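PDB 3BBL: regulatory protein of LacI family from Chloroflexus aggregans, which probably regulates transcription by binding operator DNA, and probably responds to a small-molecule effector through its periplasmic-binding-protein-like core, which pairs with a second subunit. Local coordinates for residues F170-L181 with M199-R210; D101-G109 with P242-L253. All coordinates share one frame; numbering follows the deposited sequence.

Interaction 1 of 2, residues F170-L181 with M199-R210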
loop_
_atom_site.group_PDB
_atom_site.type_symbol
_atom_site.label_atom_id
_atom_site.label_comp_id
_atom_site.label_asym_id
_atom_site.label_seq_id
_atom_site.Cartn_x
_atom_site.Cartn_y
_atom_site.Cartn_z
ATOM N N PHE A 170 7.529 -12.141 6.350
ATOM C CA PHE A 170 6.583 -12.956 7.095
ATOM C C PHE A 170 7.254 -14.283 7.455
ATOM O O PHE A 170 7.217 -14.722 8.601
ATOM C CB PHE A 170 5.361 -13.239 6.230
ATOM C CG PHE A 170 4.457 -14.287 6.790
ATOM C CD1 PHE A 170 3.488 -13.959 7.739
ATOM C CD2 PHE A 170 4.585 -15.617 6.387
ATOM C CE1 PHE A 170 2.658 -14.938 8.272
ATOM C CE2 PHE A 170 3.759 -16.602 6.919
ATOM C CZ PHE A 170 2.797 -16.260 7.864
ATOM N N GLU A 171 7.873 -14.900 6.453
ATOM C CA GLU A 171 8.561 -16.176 6.606
ATOM C C GLU A 171 9.636 -16.117 7.692
ATOM O O GLU A 171 9.750 -17.026 8.521
ATOM C CB GLU A 171 9.212 -16.599 5.280
ATOM C CG GLU A 171 8.271 -16.794 4.080
ATOM C CD GLU A 171 7.524 -15.518 3.629
ATOM O OE1 GLU A 171 8.072 -14.390 3.735
ATOM O OE2 GLU A 171 6.381 -15.662 3.139
ATOM N N VAL A 172 10.435 -15.057 7.689
ATOM C CA VAL A 172 11.475 -14.943 8.702
ATOM C C VAL A 172 10.858 -14.691 10.077
ATOM O O VAL A 172 11.273 -15.291 11.069
ATOM C CB VAL A 172 12.493 -13.827 8.350
ATOM C CG1 VAL A 172 13.416 -13.554 9.526
ATOM C CG2 VAL A 172 13.311 -14.253 7.146
ATOM N N GLY A 173 9.860 -13.814 10.131
ATOM C CA GLY A 173 9.208 -13.524 11.398
ATOM C C GLY A 173 8.618 -14.777 12.020
ATOM O O GLY A 173 8.733 -15.002 13.221
ATOM N N ARG A 174 8.000 -15.605 11.188
ATOM C CA ARG A 174 7.396 -16.842 11.648
ATOM C C ARG A 174 8.459 -17.835 12.122
ATOM O O ARG A 174 8.366 -18.384 13.223
ATOM C CB ARG A 174 6.568 -17.458 10.519
ATOM C CG ARG A 174 5.958 -18.808 10.823
ATOM C CD ARG A 174 5.155 -19.287 9.618
ATOM N NE ARG A 174 4.726 -20.675 9.753
ATOM C CZ ARG A 174 5.515 -21.731 9.566
ATOM N NH1 ARG A 174 6.787 -21.565 9.224
ATOM N NH2 ARG A 174 5.039 -22.959 9.741
ATOM N N ALA A 175 9.468 -18.058 11.290
ATOM C CA ALA A 175 10.549 -18.984 11.616
ATOM C C ALA A 175 11.240 -18.614 12.929
ATOM O O ALA A 175 11.420 -19.462 13.802
ATOM C CB ALA A 175 11.572 -19.015 10.480
HETATM N N MSE A 176 11.626 -17.349 13.071
HETATM C CA MSE A 176 12.294 -16.899 14.289
HETATM C C MSE A 176 11.382 -17.058 15.506
HETATM O O MSE A 176 11.842 -17.408 16.588
HETATM C CB MSE A 176 12.736 -15.439 14.153
HETATM C CG MSE A 176 13.660 -15.236 12.990
HETATM SE SE MSE A 176 14.582 -13.453 12.979
HETATM C CE MSE A 176 12.980 -12.428 13.240
ATOM N N THR A 177 10.085 -16.822 15.334
ATOM C CA THR A 177 9.175 -16.952 16.464
ATOM C C THR A 177 8.972 -18.416 16.854
ATOM O O THR A 177 8.885 -18.744 18.050
ATOM C CB THR A 177 7.802 -16.289 16.179
ATOM O OG1 THR A 177 7.998 -14.890 15.938
ATOM C CG2 THR A 177 6.859 -16.456 17.378
ATOM N N LEU A 178 8.898 -19.293 15.857
ATOM C CA LEU A 178 8.728 -20.708 16.144
ATOM C C LEU A 178 9.965 -21.185 16.915
ATOM O O LEU A 178 9.871 -22.009 17.819
ATOM C CB LEU A 178 8.537 -21.502 14.844
ATOM C CG LEU A 178 7.153 -21.369 14.192
ATOM C CD1 LEU A 178 7.139 -22.074 12.846
ATOM C CD2 LEU A 178 6.086 -21.942 15.112
ATOM N N HIS A 179 11.125 -20.644 16.566
ATOM C CA HIS A 179 12.358 -21.002 17.257
ATOM C C HIS A 179 12.219 -20.609 18.732
ATOM O O HIS A 179 12.595 -21.358 19.619
ATOM C CB HIS A 179 13.544 -20.262 16.628
ATOM C CG HIS A 179 14.825 -20.426 17.383
ATOM N ND1 HIS A 179 15.543 -21.603 17.385
ATOM C CD2 HIS A 179 15.521 -19.559 18.159
ATOM C CE1 HIS A 179 16.628 -21.453 18.125
ATOM N NE2 HIS A 179 16.638 -20.223 18.605
ATOM N N LEU A 180 11.667 -19.429 18.985
ATOM C CA LEU A 180 11.475 -18.942 20.349
ATOM C C LEU A 180 10.394 -19.718 21.086
ATOM O O LEU A 180 10.507 -19.959 22.280
ATOM C CB LEU A 180 11.124 -17.447 20.340
ATOM C CG LEU A 180 12.266 -16.488 19.990
ATOM C CD1 LEU A 180 11.732 -15.085 19.839
ATOM C CD2 LEU A 180 13.329 -16.539 21.069
ATOM N N LEU A 181 9.342 -20.107 20.375
ATOM C CA LEU A 181 8.265 -20.865 20.992
ATOM C C LEU A 181 8.692 -22.311 21.270
ATOM O O LEU A 181 8.002 -23.042 21.982
ATOM C CB LEU A 181 7.012 -20.829 20.109
ATOM C CG LEU A 181 6.426 -19.419 19.911
ATOM C CD1 LEU A 181 5.115 -19.486 19.151
ATOM C CD2 LEU A 181 6.207 -18.759 21.260
HETATM N N MSE A 199 6.775 -8.887 9.810
HETATM C CA MSE A 199 7.404 -9.817 10.737
HETATM C C MSE A 199 6.426 -10.183 11.846
HETATM O O MSE A 199 6.280 -11.353 12.196
HETATM C CB MSE A 199 8.670 -9.206 11.340
HETATM C CG MSE A 199 9.756 -8.985 10.327
HETATM SE SE MSE A 199 11.273 -8.234 11.294
HETATM C CE MSE A 199 12.460 -9.760 11.243
ATOM N N ALA A 200 5.746 -9.178 12.390
ATOM C CA ALA A 200 4.776 -9.408 13.460
ATOM C C ALA A 200 3.670 -10.381 13.033
ATOM O O ALA A 200 3.193 -11.200 13.834
ATOM C CB ALA A 200 4.171 -8.095 13.894
ATOM N N ILE A 201 3.270 -10.303 11.768
ATOM C CA ILE A 201 2.226 -11.188 11.275
ATOM C C ILE A 201 2.728 -12.632 11.285
ATOM O O ILE A 201 1.988 -13.559 11.646
ATOM C CB ILE A 201 1.747 -10.744 9.869
ATOM C CG1 ILE A 201 1.012 -9.401 10.001
ATOM C CG2 ILE A 201 0.805 -11.776 9.268
ATOM C CD1 ILE A 201 0.505 -8.815 8.700
ATOM N N GLY A 202 3.993 -12.816 10.918
ATOM C CA GLY A 202 4.574 -14.145 10.931
ATOM C C GLY A 202 4.601 -14.669 12.360
ATOM O O GLY A 202 4.331 -15.843 12.614
ATOM N N ALA A 203 4.917 -13.784 13.298
ATOM C CA ALA A 203 4.953 -14.148 14.709
ATOM C C ALA A 203 3.554 -14.550 15.164
ATOM O O ALA A 203 3.388 -15.505 15.918
ATOM C CB ALA A 203 5.459 -12.975 15.554
HETATM N N MSE A 204 2.551 -13.806 14.706
HETATM C CA MSE A 204 1.167 -14.119 15.045
HETATM C C MSE A 204 0.810 -15.506 14.483
HETATM O O MSE A 204 0.122 -16.302 15.132
HETATM C CB MSE A 204 0.225 -13.049 14.479
HETATM C CG MSE A 204 0.313 -11.747 15.218
HETATM SE SE MSE A 204 -0.850 -10.373 14.365
HETATM C CE MSE A 204 -2.538 -11.210 14.871
ATOM N N ALA A 205 1.296 -15.802 13.279
ATOM C CA ALA A 205 1.023 -17.088 12.651
ATOM C C ALA A 205 1.685 -18.215 13.446
ATOM O O ALA A 205 1.113 -19.295 13.608
ATOM C CB ALA A 205 1.537 -17.085 11.222
ATOM N N ALA A 206 2.896 -17.956 13.932
ATOM C CA ALA A 206 3.630 -18.941 14.707
ATOM C C ALA A 206 2.894 -19.211 16.022
ATOM O O ALA A 206 2.720 -20.366 16.421
ATOM C CB ALA A 206 5.049 -18.437 14.984
ATOM N N ALA A 207 2.476 -18.139 16.692
ATOM C CA ALA A 207 1.760 -18.254 17.955
ATOM C C ALA A 207 0.504 -19.100 17.767
ATOM O O ALA A 207 0.216 -19.997 18.566
ATOM C CB ALA A 207 1.383 -16.885 18.459
ATOM N N ARG A 208 -0.241 -18.796 16.710
ATOM C CA ARG A 208 -1.464 -19.518 16.382
ATOM C C ARG A 208 -1.148 -21.000 16.158
ATOM O O ARG A 208 -1.835 -21.874 16.669
ATOM C CB ARG A 208 -2.097 -18.912 15.128
ATOM C CG ARG A 208 -3.291 -19.683 14.587
ATOM C CD ARG A 208 -3.859 -19.014 13.340
ATOM N NE ARG A 208 -2.846 -18.786 12.301
ATOM C CZ ARG A 208 -2.214 -19.752 11.636
ATOM N NH1 ARG A 208 -2.484 -21.033 11.891
ATOM N NH2 ARG A 208 -1.314 -19.441 10.706
ATOM N N GLU A 209 -0.099 -21.274 15.399
ATOM C CA GLU A 209 0.304 -22.642 15.136
ATOM C C GLU A 209 0.655 -23.400 16.419
ATOM O O GLU A 209 0.418 -24.608 16.509
ATOM C CB GLU A 209 1.501 -22.668 14.177
ATOM C CG GLU A 209 1.119 -22.458 12.722
ATOM C CD GLU A 209 2.305 -22.508 11.777
ATOM O OE1 GLU A 209 3.174 -23.397 11.946
ATOM O OE2 GLU A 209 2.354 -21.663 10.856
ATOM N N ARG A 210 1.209 -22.703 17.408
ATOM C CA ARG A 210 1.586 -23.353 18.656
ATOM C C ARG A 210 0.529 -23.278 19.760
ATOM O O ARG A 210 0.800 -23.591 20.915
ATOM C CB ARG A 210 2.915 -22.791 19.157
ATOM C CG ARG A 210 4.083 -23.085 18.246
ATOM C CD ARG A 210 4.236 -24.580 18.001
ATOM N NE ARG A 210 5.339 -24.860 17.083
ATOM C CZ ARG A 210 6.624 -24.718 17.390
ATOM N NH1 ARG A 210 6.979 -24.307 18.597
ATOM N NH2 ARG A 210 7.553 -24.961 16.477
HETATM O O HOH W 1 5.649 -24.582 20.915
#
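Gly173 and Gly202 let helices 170-181 and 199-209 come together backbone to backbone, a close glycine-mediated helix pair on one side of the sheet in a periplasmic-binding-protein-like domain. The axes approach to 6.6 Å at a crossing angle of -44°, and CA-H...O contacts run both ways: Gly202 CA to Phe170 O, and Arg174 CA to Gly202 O at 3.4 Å.

Apolar packing continues on both sides of this crossing. With CG anti to the backbone N (chi1 168°), the Phe170 ring swings over to Gly202 CA and lies obliquely against it, CZ reaching Ala205 CB at 3.7 Å; Tyr231 of the second subunit stacks on the same ring. Ala206 CB is a knob in the hole formed by Arg174, Thr177, Leu178 and Leu181, with Thr177 CG2 against it.

Polar contacts flank the crossing. Thr177 turns OG1 back to Gly173 O (2.8 Å), which also accepts Thr177 N from the opposite face of its plane. At the far end a water bridges Leu181 O and Arg210 NH1, while Leu178 CD2 lies over one face of the Arg210 guanidinium, toward its rim. Arg174, extended, makes a side-on, two-nitrogen salt bridge to Glu209: NE meets OE2 at 2.8 Å and NH2 meets OE1 at 2.9 Å, with guanidinium and carboxylate planes 43° apart.

Interaction 2 of 2, residues D101-G109 with P242-L253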
loop_
_atom_site.group_PDB
_atom_site.type_symbol
_atom_site.label_atom_id
_atom_site.label_comp_id
_atom_site.label_asym_id
_atom_site.label_seq_id
_atom_site.Cartn_x
_atom_site.Cartn_y
_atom_site.Cartn_z
ATOM N N ASP A 101 27.350 15.437 7.535
ATOM C CA ASP A 101 26.443 16.581 7.488
ATOM C C ASP A 101 25.696 16.860 6.184
ATOM O O ASP A 101 26.280 16.838 5.099
ATOM C CB ASP A 101 27.196 17.847 7.904
ATOM C CG ASP A 101 26.317 19.086 7.870
ATOM O OD1 ASP A 101 25.280 19.092 8.574
ATOM O OD2 ASP A 101 26.661 20.046 7.142
ATOM N N PHE A 102 24.400 17.139 6.319
ATOM C CA PHE A 102 23.515 17.459 5.196
ATOM C C PHE A 102 22.094 17.667 5.708
ATOM O O PHE A 102 21.813 17.410 6.878
ATOM C CB PHE A 102 23.543 16.343 4.143
ATOM C CG PHE A 102 23.164 14.992 4.674
ATOM C CD1 PHE A 102 21.846 14.560 4.638
ATOM C CD2 PHE A 102 24.132 14.143 5.202
ATOM C CE1 PHE A 102 21.496 13.298 5.118
ATOM C CE2 PHE A 102 23.794 12.884 5.685
ATOM C CZ PHE A 102 22.473 12.460 5.641
ATOM N N ALA A 103 21.204 18.146 4.844
ATOM C CA ALA A 103 19.819 18.384 5.241
ATOM C C ALA A 103 19.007 17.090 5.265
ATOM O O ALA A 103 19.075 16.286 4.336
ATOM C CB ALA A 103 19.170 19.383 4.295
ATOM N N TRP A 104 18.241 16.887 6.334
ATOM C CA TRP A 104 17.421 15.691 6.431
ATOM C C TRP A 104 16.225 15.761 7.357
ATOM O O TRP A 104 16.158 16.584 8.278
ATOM C CB TRP A 104 18.267 14.469 6.828
ATOM C CG TRP A 104 19.046 14.581 8.131
ATOM C CD1 TRP A 104 20.395 14.754 8.260
ATOM C CD2 TRP A 104 18.531 14.469 9.468
ATOM N NE1 TRP A 104 20.755 14.751 9.589
ATOM C CE2 TRP A 104 19.633 14.580 10.350
ATOM C CE3 TRP A 104 17.250 14.286 10.005
ATOM C CZ2 TRP A 104 19.490 14.511 11.740
ATOM C CZ3 TRP A 104 17.108 14.217 11.393
ATOM C CH2 TRP A 104 18.226 14.332 12.242
ATOM N N VAL A 105 15.275 14.878 7.074
ATOM C CA VAL A 105 14.072 14.714 7.863
ATOM C C VAL A 105 14.056 13.216 8.158
ATOM O O VAL A 105 14.303 12.403 7.267
ATOM C CB VAL A 105 12.797 15.077 7.073
ATOM C CG1 VAL A 105 11.565 14.786 7.923
ATOM C CG2 VAL A 105 12.823 16.546 6.668
ATOM N N ASP A 106 13.787 12.855 9.408
ATOM C CA ASP A 106 13.747 11.452 9.780
ATOM C C ASP A 106 12.818 11.195 10.951
ATOM O O ASP A 106 12.452 12.108 11.686
ATOM C CB ASP A 106 15.150 10.956 10.136
ATOM C CG ASP A 106 15.280 9.447 10.015
ATOM O OD1 ASP A 106 14.255 8.779 9.796
ATOM O OD2 ASP A 106 16.404 8.928 10.138
ATOM N N ILE A 107 12.434 9.934 11.104
ATOM C CA ILE A 107 11.572 9.519 12.192
ATOM C C ILE A 107 12.488 8.952 13.275
ATOM O O ILE A 107 13.442 8.236 12.972
ATOM C CB ILE A 107 10.590 8.417 11.733
ATOM C CG1 ILE A 107 9.868 8.853 10.451
ATOM C CG2 ILE A 107 9.589 8.117 12.842
ATOM C CD1 ILE A 107 9.112 10.174 10.561
ATOM N N ASP A 108 12.211 9.282 14.532
ATOM C CA ASP A 108 13.020 8.786 15.642
ATOM C C ASP A 108 12.670 7.312 15.907
ATOM O O ASP A 108 11.865 7.006 16.786
ATOM C CB ASP A 108 12.754 9.624 16.901
ATOM C CG ASP A 108 13.754 9.346 18.016
ATOM O OD1 ASP A 108 14.401 8.276 17.999
ATOM O OD2 ASP A 108 13.882 10.198 18.922
ATOM N N GLY A 109 13.272 6.412 15.131
ATOM C CA GLY A 109 13.021 4.993 15.297
ATOM C C GLY A 109 13.300 4.519 16.715
ATOM O O GLY A 109 12.492 3.809 17.320
ATOM N N PRO A 242 4.844 9.263 11.379
ATOM C CA PRO A 242 4.132 10.345 10.688
ATOM C C PRO A 242 4.718 10.571 9.287
ATOM O O PRO A 242 5.422 11.548 9.036
ATOM C CB PRO A 242 4.345 11.520 11.626
ATOM C CG PRO A 242 5.752 11.289 12.095
ATOM C CD PRO A 242 5.796 9.800 12.368
ATOM N N ILE A 243 4.414 9.645 8.384
ATOM C CA ILE A 243 4.915 9.689 7.021
ATOM C C ILE A 243 4.421 10.892 6.226
ATOM O O ILE A 243 5.187 11.484 5.467
ATOM C CB ILE A 243 4.556 8.381 6.267
ATOM C CG1 ILE A 243 5.091 7.179 7.054
ATOM C CG2 ILE A 243 5.133 8.397 4.847
ATOM C CD1 ILE A 243 6.571 7.285 7.414
ATOM N N ALA A 244 3.154 11.257 6.397
ATOM C CA ALA A 244 2.621 12.405 5.673
ATOM C C ALA A 244 3.354 13.671 6.112
ATOM O O ALA A 244 3.802 14.456 5.278
ATOM C CB ALA A 244 1.120 12.546 5.922
ATOM N N GLU A 245 3.490 13.856 7.422
ATOM C CA GLU A 245 4.176 15.030 7.947
ATOM C C GLU A 245 5.625 15.068 7.468
ATOM O O GLU A 245 6.150 16.126 7.122
ATOM C CB GLU A 245 4.118 15.049 9.477
ATOM C CG GLU A 245 4.916 16.183 10.105
ATOM C CD GLU A 245 4.768 16.266 11.626
ATOM O OE1 GLU A 245 4.671 15.200 12.285
ATOM O OE2 GLU A 245 4.765 17.401 12.168
ATOM N N ALA A 246 6.271 13.910 7.440
ATOM C CA ALA A 246 7.646 13.838 6.986
ATOM C C ALA A 246 7.725 14.271 5.522
ATOM O O ALA A 246 8.682 14.920 5.104
ATOM C CB ALA A 246 8.175 12.417 7.146
ATOM N N GLY A 247 6.713 13.905 4.749
ATOM C CA GLY A 247 6.688 14.274 3.349
ATOM C C GLY A 247 6.594 15.778 3.223
ATOM O O GLY A 247 7.339 16.399 2.480
ATOM N N ARG A 248 5.671 16.364 3.972
ATOM C CA ARG A 248 5.467 17.800 3.963
ATOM C C ARG A 248 6.737 18.534 4.388
ATOM O O ARG A 248 7.102 19.541 3.794
ATOM C CB ARG A 248 4.301 18.160 4.896
ATOM C CG ARG A 248 4.132 19.654 5.151
ATOM C CD ARG A 248 2.850 19.963 5.908
ATOM N NE ARG A 248 2.869 19.502 7.298
ATOM C CZ ARG A 248 3.619 20.030 8.262
ATOM N NH1 ARG A 248 4.431 21.050 7.997
ATOM N NH2 ARG A 248 3.551 19.541 9.496
ATOM N N LYS A 249 7.406 18.019 5.415
ATOM C CA LYS A 249 8.628 18.636 5.915
ATOM C C LYS A 249 9.775 18.561 4.917
ATOM O O LYS A 249 10.602 19.463 4.848
ATOM C CB LYS A 249 9.055 17.984 7.235
ATOM C CG LYS A 249 8.209 18.371 8.445
ATOM C CD LYS A 249 8.277 19.869 8.711
ATOM C CE LYS A 249 7.882 20.214 10.147
ATOM N NZ LYS A 249 6.515 19.736 10.511
ATOM N N CYS A 250 9.833 17.486 4.143
ATOM C CA CYS A 250 10.894 17.351 3.160
ATOM C C CYS A 250 10.753 18.433 2.100
ATOM O O CYS A 250 11.695 19.184 1.834
ATOM C CB CYS A 250 10.851 15.973 2.496
ATOM S SG CYS A 250 11.589 14.656 3.463
ATOM N N ILE A 251 9.572 18.509 1.497
ATOM C CA ILE A 251 9.305 19.500 0.463
ATOM C C ILE A 251 9.557 20.904 1.005
ATOM O O ILE A 251 10.242 21.716 0.392
ATOM C CB ILE A 251 7.842 19.403 -0.023
ATOM C CG1 ILE A 251 7.632 18.089 -0.781
ATOM C CG2 ILE A 251 7.498 20.594 -0.907
ATOM C CD1 ILE A 251 8.462 17.964 -2.048
ATOM N N GLU A 252 9.004 21.163 2.179
ATOM C CA GLU A 252 9.121 22.446 2.844
ATOM C C GLU A 252 10.564 22.870 3.088
ATOM O O GLU A 252 10.907 24.039 2.944
ATOM C CB GLU A 252 8.374 22.365 4.163
ATOM C CG GLU A 252 8.133 23.670 4.854
ATOM C CD GLU A 252 7.188 23.502 6.021
ATOM O OE1 GLU A 252 6.034 23.068 5.798
ATOM O OE2 GLU A 252 7.602 23.795 7.162
ATOM N N LEU A 253 11.409 21.917 3.455
ATOM C CA LEU A 253 12.810 22.209 3.730
ATOM C C LEU A 253 13.620 22.365 2.448
ATOM O O LEU A 253 14.497 23.218 2.362
ATOM C CB LEU A 253 13.413 21.095 4.592
ATOM C CG LEU A 253 14.894 21.204 4.962
ATOM C CD1 LEU A 253 15.147 22.511 5.692
ATOM C CD2 LEU A 253 15.289 20.020 5.841
#
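Val105 pushes its branched side chain against helix 243-253: CB lies 3.8 Å from Cys250 SG, CG1 faces Ala246 CB, and both methyls rest on Lys249 CB. Two residues further along the strand, Ile107 and Pro242 reach toward each other tip to tip, CD1 of the isoleucine coming 3.8 Å from CD of the proline and 4.2 Å from Ala246 CB. At the other end, Leu253 CD2 touches Ala103 CB at 4.2 Å and Val105 CG2 at 4.3 Å. No hydrogen bond crosses the interface, which is a greasy alpha/beta layer contact with strand 104-107 running nearly antiparallel to the helix, 170° between their directions.

Behind this layer, Trp104 and Asp106 point away from the helix, and Asp106 is placed by salt bridges from its OD2 to Arg95 and Arg138. Lys249 places its CB against Val105 but bends at chi2 (-61°), carrying NZ off to a weak bond with Glu245 OE2 in a network that includes Arg248 and Glu252.

Strand 104-107 lies between strands 90-93 and 267-275; the helix also packs on both of these strands, and its Ile243 and Ile251 meet helix 23-36.

Interaction 1 and interaction 2 lie on opposite sides of the chain's centre, about 33 Å apart between their centres and about 14 Å between nearest atoms, without touching. In chain order, both halves of interaction 1 fall between the strand and the helix of interaction 2, as expected for a two-lobed periplasmic-binding-protein fold whose chain crosses between lobes more than once. Helix against helix at a subunit boundary, interaction 1 has the second subunit beside it; interaction 2, a helix on a strand, is a buried contact whose centre lies about 12 Å from that of the chain, and no other protein chain reaches it. A 1,2-ethanediol about 4 Å from the Ala205 side chain, probably from the crystallisation liquor, lies beside interaction 1.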